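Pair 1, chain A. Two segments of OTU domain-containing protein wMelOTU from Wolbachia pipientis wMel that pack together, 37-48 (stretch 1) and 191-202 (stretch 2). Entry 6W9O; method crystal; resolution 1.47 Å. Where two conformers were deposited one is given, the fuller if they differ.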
# COMPACT_ATOMS: atom_id res chain seq x y z
N PRO A 37 16.18 9.22 0.84
CA PRO A 37 14.97 9.97 1.24
C PRO A 37 14.25 9.39 2.45
O PRO A 37 13.03 9.51 2.57
CB PRO A 37 14.09 9.89 -0.02
CG PRO A 37 14.47 8.61 -0.66
CD PRO A 37 15.95 8.39 -0.35
N TYR A 38 14.99 8.78 3.38
CA TYR A 38 14.41 8.18 4.57
C TYR A 38 15.51 8.04 5.62
O TYR A 38 16.70 8.14 5.27
CB TYR A 38 13.76 6.80 4.26
CG TYR A 38 14.56 5.89 3.37
CD1 TYR A 38 14.30 5.84 1.98
CD2 TYR A 38 15.59 5.11 3.87
CE1 TYR A 38 15.02 5.04 1.16
CE2 TYR A 38 16.34 4.29 3.05
CZ TYR A 38 16.04 4.26 1.68
OH TYR A 38 16.79 3.44 0.84
N PRO A 39 15.17 7.84 6.89
CA PRO A 39 16.19 7.76 7.94
C PRO A 39 17.06 6.51 7.78
O PRO A 39 16.69 5.52 7.15
CB PRO A 39 15.38 7.66 9.23
CG PRO A 39 14.01 8.23 8.85
CD PRO A 39 13.81 7.86 7.47
N ASP A 40 18.22 6.57 8.42
CA ASP A 40 19.23 5.55 8.21
C ASP A 40 18.85 4.20 8.79
O ASP A 40 19.46 3.19 8.39
CB ASP A 40 20.53 5.96 8.91
CG ASP A 40 21.22 7.14 8.22
OD1 ASP A 40 20.95 7.37 7.03
OD2 ASP A 40 22.06 7.80 8.87
N ASN A 41 17.88 4.14 9.69
CA ASN A 41 17.40 2.84 10.17
C ASN A 41 16.45 2.16 9.22
O ASN A 41 16.16 0.98 9.42
CB ASN A 41 16.75 2.94 11.57
CG ASN A 41 15.63 3.99 11.65
OD1 ASN A 41 15.85 5.15 11.32
ND2 ASN A 41 14.44 3.59 12.09
N PHE A 42 16.00 2.82 8.14
CA PHE A 42 15.09 2.17 7.19
C PHE A 42 15.86 1.60 6.02
O PHE A 42 16.99 2.01 5.74
CB PHE A 42 14.01 3.14 6.66
CG PHE A 42 12.92 3.43 7.70
CD1 PHE A 42 11.68 2.78 7.63
CD2 PHE A 42 13.18 4.35 8.73
CE1 PHE A 42 10.69 3.02 8.60
CE2 PHE A 42 12.25 4.58 9.66
CZ PHE A 42 10.99 3.96 9.61
N TYR A 43 15.29 0.58 5.41
CA TYR A 43 15.94 -0.06 4.26
C TYR A 43 14.85 -0.54 3.33
O TYR A 43 13.70 -0.70 3.73
CB TYR A 43 16.83 -1.24 4.70
CG TYR A 43 16.07 -2.37 5.37
CD1 TYR A 43 15.71 -3.49 4.66
CD2 TYR A 43 15.78 -2.34 6.73
CE1 TYR A 43 15.05 -4.55 5.25
CE2 TYR A 43 15.11 -3.40 7.31
CZ TYR A 43 14.74 -4.49 6.59
OH TYR A 43 14.05 -5.52 7.25
N VAL A 44 15.22 -0.72 2.06
CA VAL A 44 14.31 -1.26 1.06
C VAL A 44 14.33 -2.80 1.11
O VAL A 44 15.36 -3.42 0.87
CB VAL A 44 14.66 -0.73 -0.34
CG1 VAL A 44 13.64 -1.27 -1.33
CG2 VAL A 44 14.66 0.80 -0.32
N GLY A 45 13.16 -3.40 1.38
CA GLY A 45 12.99 -4.85 1.42
C GLY A 45 12.70 -5.39 0.04
O GLY A 45 12.90 -4.72 -0.98
N GLN A 46 12.22 -6.61 -0.00
CA GLN A 46 11.89 -7.28 -1.25
C GLN A 46 10.41 -7.60 -1.24
O GLN A 46 9.85 -7.93 -0.22
CB GLN A 46 12.65 -8.59 -1.41
CG GLN A 46 14.07 -8.40 -1.88
CD GLN A 46 14.98 -8.08 -0.72
OE1 GLN A 46 14.94 -8.73 0.32
NE2 GLN A 46 15.81 -7.05 -0.90
N ALA A 47 9.78 -7.50 -2.41
CA ALA A 47 8.39 -7.87 -2.59
C ALA A 47 8.32 -8.97 -3.64
O ALA A 47 9.19 -9.08 -4.53
CB ALA A 47 7.58 -6.63 -3.10
N ILE A 48 7.26 -9.77 -3.56
CA ILE A 48 6.99 -10.78 -4.57
C ILE A 48 6.80 -10.11 -5.94
O ILE A 48 6.33 -8.97 -6.03
CB ILE A 48 5.75 -11.57 -4.13
CG1 ILE A 48 5.66 -12.87 -4.92
CG2 ILE A 48 4.48 -10.71 -4.27
CD1 ILE A 48 5.00 -13.98 -4.13
N HIS A 191 5.54 -0.38 -9.68
CA HIS A 191 6.49 -1.28 -9.03
C HIS A 191 6.73 -0.79 -7.62
O HIS A 191 7.12 0.37 -7.43
CB HIS A 191 7.80 -1.25 -9.81
CG HIS A 191 7.66 -1.86 -11.16
ND1 HIS A 191 8.10 -3.13 -11.46
CD2 HIS A 191 7.14 -1.35 -12.30
CE1 HIS A 191 7.85 -3.38 -12.74
NE2 HIS A 191 7.23 -2.34 -13.26
N PHE A 192 6.55 -1.68 -6.63
CA PHE A 192 6.70 -1.29 -5.23
C PHE A 192 7.55 -2.29 -4.48
O PHE A 192 7.58 -3.48 -4.79
CB PHE A 192 5.31 -1.26 -4.55
CG PHE A 192 4.40 -0.23 -5.16
CD1 PHE A 192 4.52 1.10 -4.80
CD2 PHE A 192 3.46 -0.61 -6.11
CE1 PHE A 192 3.73 2.06 -5.40
CE2 PHE A 192 2.65 0.35 -6.76
CZ PHE A 192 2.78 1.71 -6.39
N GLU A 193 8.22 -1.79 -3.43
CA GLU A 193 8.91 -2.60 -2.43
C GLU A 193 8.55 -2.03 -1.08
O GLU A 193 8.21 -0.85 -0.95
CB GLU A 193 10.43 -2.48 -2.59
CG GLU A 193 11.03 -3.19 -3.83
CD GLU A 193 12.21 -2.39 -4.44
OE1 GLU A 193 12.01 -1.20 -4.75
OE2 GLU A 193 13.31 -2.92 -4.57
N PRO A 194 8.60 -2.84 -0.01
CA PRO A 194 8.34 -2.32 1.33
C PRO A 194 9.56 -1.52 1.80
O PRO A 194 10.71 -1.86 1.52
CB PRO A 194 8.17 -3.60 2.18
CG PRO A 194 9.07 -4.59 1.53
CD PRO A 194 8.92 -4.29 -0.01
N LEU A 195 9.30 -0.45 2.60
CA LEU A 195 10.39 0.26 3.28
C LEU A 195 10.31 -0.15 4.75
O LEU A 195 9.32 0.16 5.41
CB LEU A 195 10.22 1.76 3.13
CG LEU A 195 11.37 2.54 3.76
CD1 LEU A 195 12.56 2.49 2.79
CD2 LEU A 195 10.99 4.00 4.02
N LEU A 196 11.31 -0.90 5.22
CA LEU A 196 11.22 -1.53 6.55
C LEU A 196 12.24 -0.89 7.47
O LEU A 196 13.13 -0.17 7.05
CB LEU A 196 11.45 -3.04 6.41
CG LEU A 196 10.42 -3.76 5.49
CD1 LEU A 196 10.79 -5.20 5.16
CD2 LEU A 196 9.03 -3.69 6.13
N ASP A 197 12.12 -1.19 8.77
CA ASP A 197 12.92 -0.55 9.82
C ASP A 197 13.80 -1.60 10.45
O ASP A 197 13.29 -2.60 11.00
CB ASP A 197 11.94 0.03 10.83
CG ASP A 197 12.59 0.81 11.94
OD1 ASP A 197 11.81 1.50 12.62
OD2 ASP A 197 13.82 0.76 12.14
N ARG A 198 15.13 -1.40 10.41
CA ARG A 198 16.02 -2.38 11.03
C ARG A 198 15.70 -2.59 12.52
O ARG A 198 15.92 -3.68 13.07
CB ARG A 198 17.49 -1.95 10.92
CG ARG A 198 17.98 -1.74 9.48
CD ARG A 198 19.47 -1.34 9.48
NE ARG A 198 20.06 -1.71 8.20
CZ ARG A 198 20.02 -0.93 7.13
NH1 ARG A 198 19.43 0.26 7.21
NH2 ARG A 198 20.56 -1.34 5.98
N ASN A 199 15.24 -1.53 13.19
CA ASN A 199 14.99 -1.62 14.62
C ASN A 199 13.87 -2.58 14.92
O ASN A 199 13.81 -3.07 16.06
CB ASN A 199 14.59 -0.22 15.15
CG ASN A 199 15.75 0.75 15.19
OD1 ASN A 199 16.89 0.35 15.38
ND2 ASN A 199 15.47 2.06 15.05
N LYS A 200 13.00 -2.86 13.97
CA LYS A 200 11.81 -3.70 14.15
C LYS A 200 11.95 -5.04 13.44
O LYS A 200 10.96 -5.77 13.29
CB LYS A 200 10.56 -2.96 13.65
CG LYS A 200 10.42 -1.64 14.40
CD LYS A 200 9.09 -0.94 13.99
CE LYS A 200 9.01 0.41 14.67
NZ LYS A 200 7.71 1.10 14.37
N SER A 201 13.14 -5.32 12.90
CA SER A 201 13.40 -6.53 12.13
C SER A 201 14.25 -7.50 12.94
O SER A 201 15.14 -7.08 13.68
CB SER A 201 14.20 -6.24 10.86
OG SER A 201 13.59 -5.22 10.10
N SER A 202 14.00 -8.80 12.79
CA SER A 202 14.81 -9.78 13.49
C SER A 202 16.20 -9.86 12.87
O SER A 202 16.40 -9.45 11.70
CB SER A 202 14.19 -11.19 13.42
OG SER A 202 14.27 -11.66 12.04

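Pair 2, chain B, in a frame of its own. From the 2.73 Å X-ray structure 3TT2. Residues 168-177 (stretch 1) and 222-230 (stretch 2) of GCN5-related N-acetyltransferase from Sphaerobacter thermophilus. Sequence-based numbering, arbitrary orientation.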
# COMPACT_ATOMS: atom_id res chain seq x y z
N GLU B 168 18.55 16.21 13.03
CA GLU B 168 18.75 17.58 13.45
C GLU B 168 17.36 18.18 13.64
O GLU B 168 16.66 18.50 12.68
CB GLU B 168 19.50 18.37 12.38
CG GLU B 168 20.96 17.95 12.17
CD GLU B 168 21.69 18.86 11.18
OE1 GLU B 168 21.10 19.87 10.74
OE2 GLU B 168 22.87 18.57 10.86
N TRP B 169 16.97 18.37 14.90
CA TRP B 169 15.64 18.88 15.19
C TRP B 169 15.62 20.41 15.19
O TRP B 169 16.46 21.07 15.79
CB TRP B 169 15.10 18.34 16.51
CG TRP B 169 14.71 16.94 16.45
CD1 TRP B 169 15.48 15.89 16.71
CD2 TRP B 169 13.41 16.42 16.12
NE1 TRP B 169 14.78 14.72 16.56
CE2 TRP B 169 13.50 15.02 16.20
CE3 TRP B 169 12.19 16.99 15.76
CZ2 TRP B 169 12.42 14.18 15.93
CZ3 TRP B 169 11.12 16.16 15.50
CH2 TRP B 169 11.24 14.77 15.59
N PRO B 170 14.62 20.95 14.51
CA PRO B 170 14.36 22.38 14.37
C PRO B 170 14.23 23.00 15.75
O PRO B 170 13.75 22.30 16.62
CB PRO B 170 13.01 22.41 13.66
CG PRO B 170 12.85 21.08 13.04
CD PRO B 170 13.52 20.14 13.97
N GLU B 171 14.60 24.27 15.95
CA GLU B 171 14.50 24.86 17.29
C GLU B 171 13.08 24.77 17.85
O GLU B 171 12.13 25.25 17.22
CB GLU B 171 14.95 26.33 17.28
CG GLU B 171 16.42 26.53 16.89
CD GLU B 171 16.85 28.01 16.82
OE1 GLU B 171 15.98 28.92 16.69
OE2 GLU B 171 18.08 28.26 16.89
N GLY B 172 12.94 24.18 19.04
CA GLY B 172 11.66 24.16 19.73
C GLY B 172 10.78 22.95 19.49
O GLY B 172 9.65 22.91 19.95
N ILE B 173 11.31 21.98 18.75
CA ILE B 173 10.60 20.76 18.46
C ILE B 173 11.54 19.64 18.82
O ILE B 173 12.75 19.77 18.61
CB ILE B 173 10.28 20.61 16.97
CG1 ILE B 173 9.66 21.88 16.39
CG2 ILE B 173 9.39 19.40 16.75
CD1 ILE B 173 8.29 22.16 16.90
N THR B 174 10.99 18.57 19.39
CA THR B 174 11.78 17.40 19.76
C THR B 174 10.93 16.15 19.57
O THR B 174 9.72 16.23 19.40
CB THR B 174 12.33 17.43 21.24
OG1 THR B 174 11.27 17.21 22.17
CG2 THR B 174 13.04 18.73 21.57
N ALA B 175 11.59 15.00 19.59
CA ALA B 175 10.93 13.71 19.45
C ALA B 175 10.22 13.29 20.72
O ALA B 175 10.76 13.46 21.82
CB ALA B 175 11.94 12.66 19.07
N ARG B 176 9.04 12.71 20.57
CA ARG B 176 8.33 12.09 21.68
C ARG B 176 7.84 10.76 21.22
O ARG B 176 7.13 10.66 20.24
CB ARG B 176 7.13 12.93 22.11
CG ARG B 176 6.27 12.28 23.19
CD ARG B 176 5.05 13.12 23.48
NE ARG B 176 4.11 12.51 24.42
CZ ARG B 176 4.04 12.83 25.72
NH1 ARG B 176 4.86 13.73 26.26
NH2 ARG B 176 3.13 12.24 26.49
N THR B 177 8.24 9.72 21.94
CA THR B 177 7.76 8.39 21.66
C THR B 177 6.32 8.33 22.12
O THR B 177 5.99 8.82 23.21
CB THR B 177 8.62 7.37 22.44
OG1 THR B 177 9.98 7.44 21.98
CG2 THR B 177 8.07 5.97 22.25
N LEU B 222 8.25 2.54 17.95
CA LEU B 222 8.26 2.95 16.54
C LEU B 222 7.20 4.02 16.16
O LEU B 222 7.06 4.39 14.99
CB LEU B 222 8.06 1.71 15.66
CG LEU B 222 8.98 0.48 15.76
CD1 LEU B 222 8.47 -0.63 14.85
CD2 LEU B 222 10.40 0.84 15.40
N TRP B 223 6.42 4.50 17.14
CA TRP B 223 5.54 5.62 16.88
C TRP B 223 6.13 6.91 17.43
O TRP B 223 6.10 7.16 18.63
CB TRP B 223 4.18 5.38 17.51
CG TRP B 223 3.32 4.55 16.68
CD1 TRP B 223 3.71 3.62 15.77
CD2 TRP B 223 1.90 4.59 16.64
NE1 TRP B 223 2.61 3.06 15.18
CE2 TRP B 223 1.48 3.64 15.69
CE3 TRP B 223 0.93 5.33 17.32
CZ2 TRP B 223 0.14 3.41 15.40
CZ3 TRP B 223 -0.41 5.10 17.04
CH2 TRP B 223 -0.79 4.15 16.09
N LEU B 224 6.60 7.76 16.53
CA LEU B 224 7.23 9.00 16.94
C LEU B 224 6.35 10.19 16.63
O LEU B 224 5.67 10.24 15.61
CB LEU B 224 8.58 9.19 16.26
CG LEU B 224 9.59 8.09 16.53
CD1 LEU B 224 10.87 8.55 15.91
CD2 LEU B 224 9.79 7.91 18.00
N LEU B 225 6.39 11.15 17.55
CA LEU B 225 5.63 12.36 17.43
C LEU B 225 6.62 13.52 17.49
O LEU B 225 7.47 13.56 18.38
CB LEU B 225 4.66 12.47 18.60
CG LEU B 225 3.83 11.23 18.97
CD1 LEU B 225 2.85 11.57 20.09
CD2 LEU B 225 3.10 10.67 17.78
N ALA B 226 6.55 14.44 16.54
CA ALA B 226 7.25 15.70 16.71
C ALA B 226 6.37 16.59 17.58
O ALA B 226 5.18 16.80 17.31
CB ALA B 226 7.55 16.34 15.39
N VAL B 227 6.95 17.08 18.67
CA VAL B 227 6.20 17.81 19.66
C VAL B 227 6.85 19.14 19.96
O VAL B 227 8.04 19.21 20.27
CB VAL B 227 6.07 16.99 20.95
CG1 VAL B 227 5.47 17.81 22.05
CG2 VAL B 227 5.20 15.78 20.68
N GLU B 228 6.05 20.21 19.84
CA GLU B 228 6.51 21.55 20.13
C GLU B 228 6.59 21.73 21.64
O GLU B 228 5.60 21.56 22.35
CB GLU B 228 5.57 22.58 19.52
CG GLU B 228 5.90 24.02 19.92
CD GLU B 228 5.15 25.06 19.10
OE1 GLU B 228 3.94 25.28 19.37
OE2 GLU B 228 5.77 25.66 18.18
N THR B 229 7.78 22.08 22.12
CA THR B 229 8.09 22.11 23.54
C THR B 229 7.22 23.08 24.35
O THR B 229 6.73 22.74 25.43
CB THR B 229 9.57 22.48 23.75
OG1 THR B 229 10.40 21.49 23.12
CG2 THR B 229 9.89 22.55 25.24
N ASP B 230 7.02 24.28 23.83
CA ASP B 230 6.22 25.28 24.54
C ASP B 230 4.76 24.86 24.73
O ASP B 230 4.20 24.96 25.82
CB ASP B 230 6.30 26.63 23.82
CG ASP B 230 7.65 27.29 23.99
OD1 ASP B 230 8.66 26.56 24.01
OD2 ASP B 230 7.72 28.55 24.09

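In both pairs a beta turn delivers the chain into a short strand that runs antiparallel to the second stretch, the strand directions differing by 151° in pair 1 and 145° in pair 2. Fourteen central residues superpose with an RMSD of 0.5 Å, so the backbones are nearly identical while the side chains differ.

The hydrogen-bond ladder is common to both. Arg A198 N donates to Asn A41 O (2.8 Å), as Thr B229 N does to Gly B172 O (3.0 Å). Next, Tyr A43 and Leu A196 exchange two bonds, N to O and O to N, each 2.8 Å; the matching Thr B174 and Val B227 do the same, with Thr B174 N to Val B227 O at 3.1 Å and Val B227 N to Thr B174 O at 3.0 Å. Gly A45 N then reaches Pro A194 O (2.9 Å). Proline has no amide hydrogen to return the bond, so this rung is single, whereas at the equivalent positions Arg B176 N donates to Leu B225 O and Leu B225 N to Arg B176 O, each 2.8 Å.

The turns end differently. Pair 1 has a type I turn, in which Asn A41 adopts ordinary negative phi and uses its side chain: ND2 donates to Asp A197 OD2 (2.9 Å). Pair 2 has a type II turn, and Gly B172 sits at phi 93°, where a CB would jam against the preceding carbonyl; glycine suits the place.

On the face carrying Phe A42, Val A44 and Leu A195, bulk comes from both strands. Leu A195 CD1 lies over the Tyr A38 ring, 3.8 Å from its centroid, and CD2 is 3.9 Å from Phe A42 CD1. The position of Leu A195 is matched by Ala B226, and that of Phe A42 by Ile B173, a smaller residue. The Ala B226 CB is met by the edge of the Trp B169 ring, with Trp B169 CZ3 3.6 Å from Ala B226 CB, and by Ile B173 CG2, 3.8 Å from Ala B226 CB.

The other face shows the sharpest contrast. Tyr A43 lays its ring against Leu A196, CZ to CB 3.6 Å, and its OH donates to Ser A201 OG (2.9 Å), so one long aromatic side chain spans several residues of the partner. Thr B174 is short and exposed, its CG2 4.1 Å from Thr B229 OG1. Here the cover comes instead from Arg B176, whose CB is 3.7 Å from Val B227 CG2. The matching Gly A45 leaves that space to its neighbours: an ideal CB would fall 3.0 Å from both Leu A196 CD1 and Pro A194 CG, a clash.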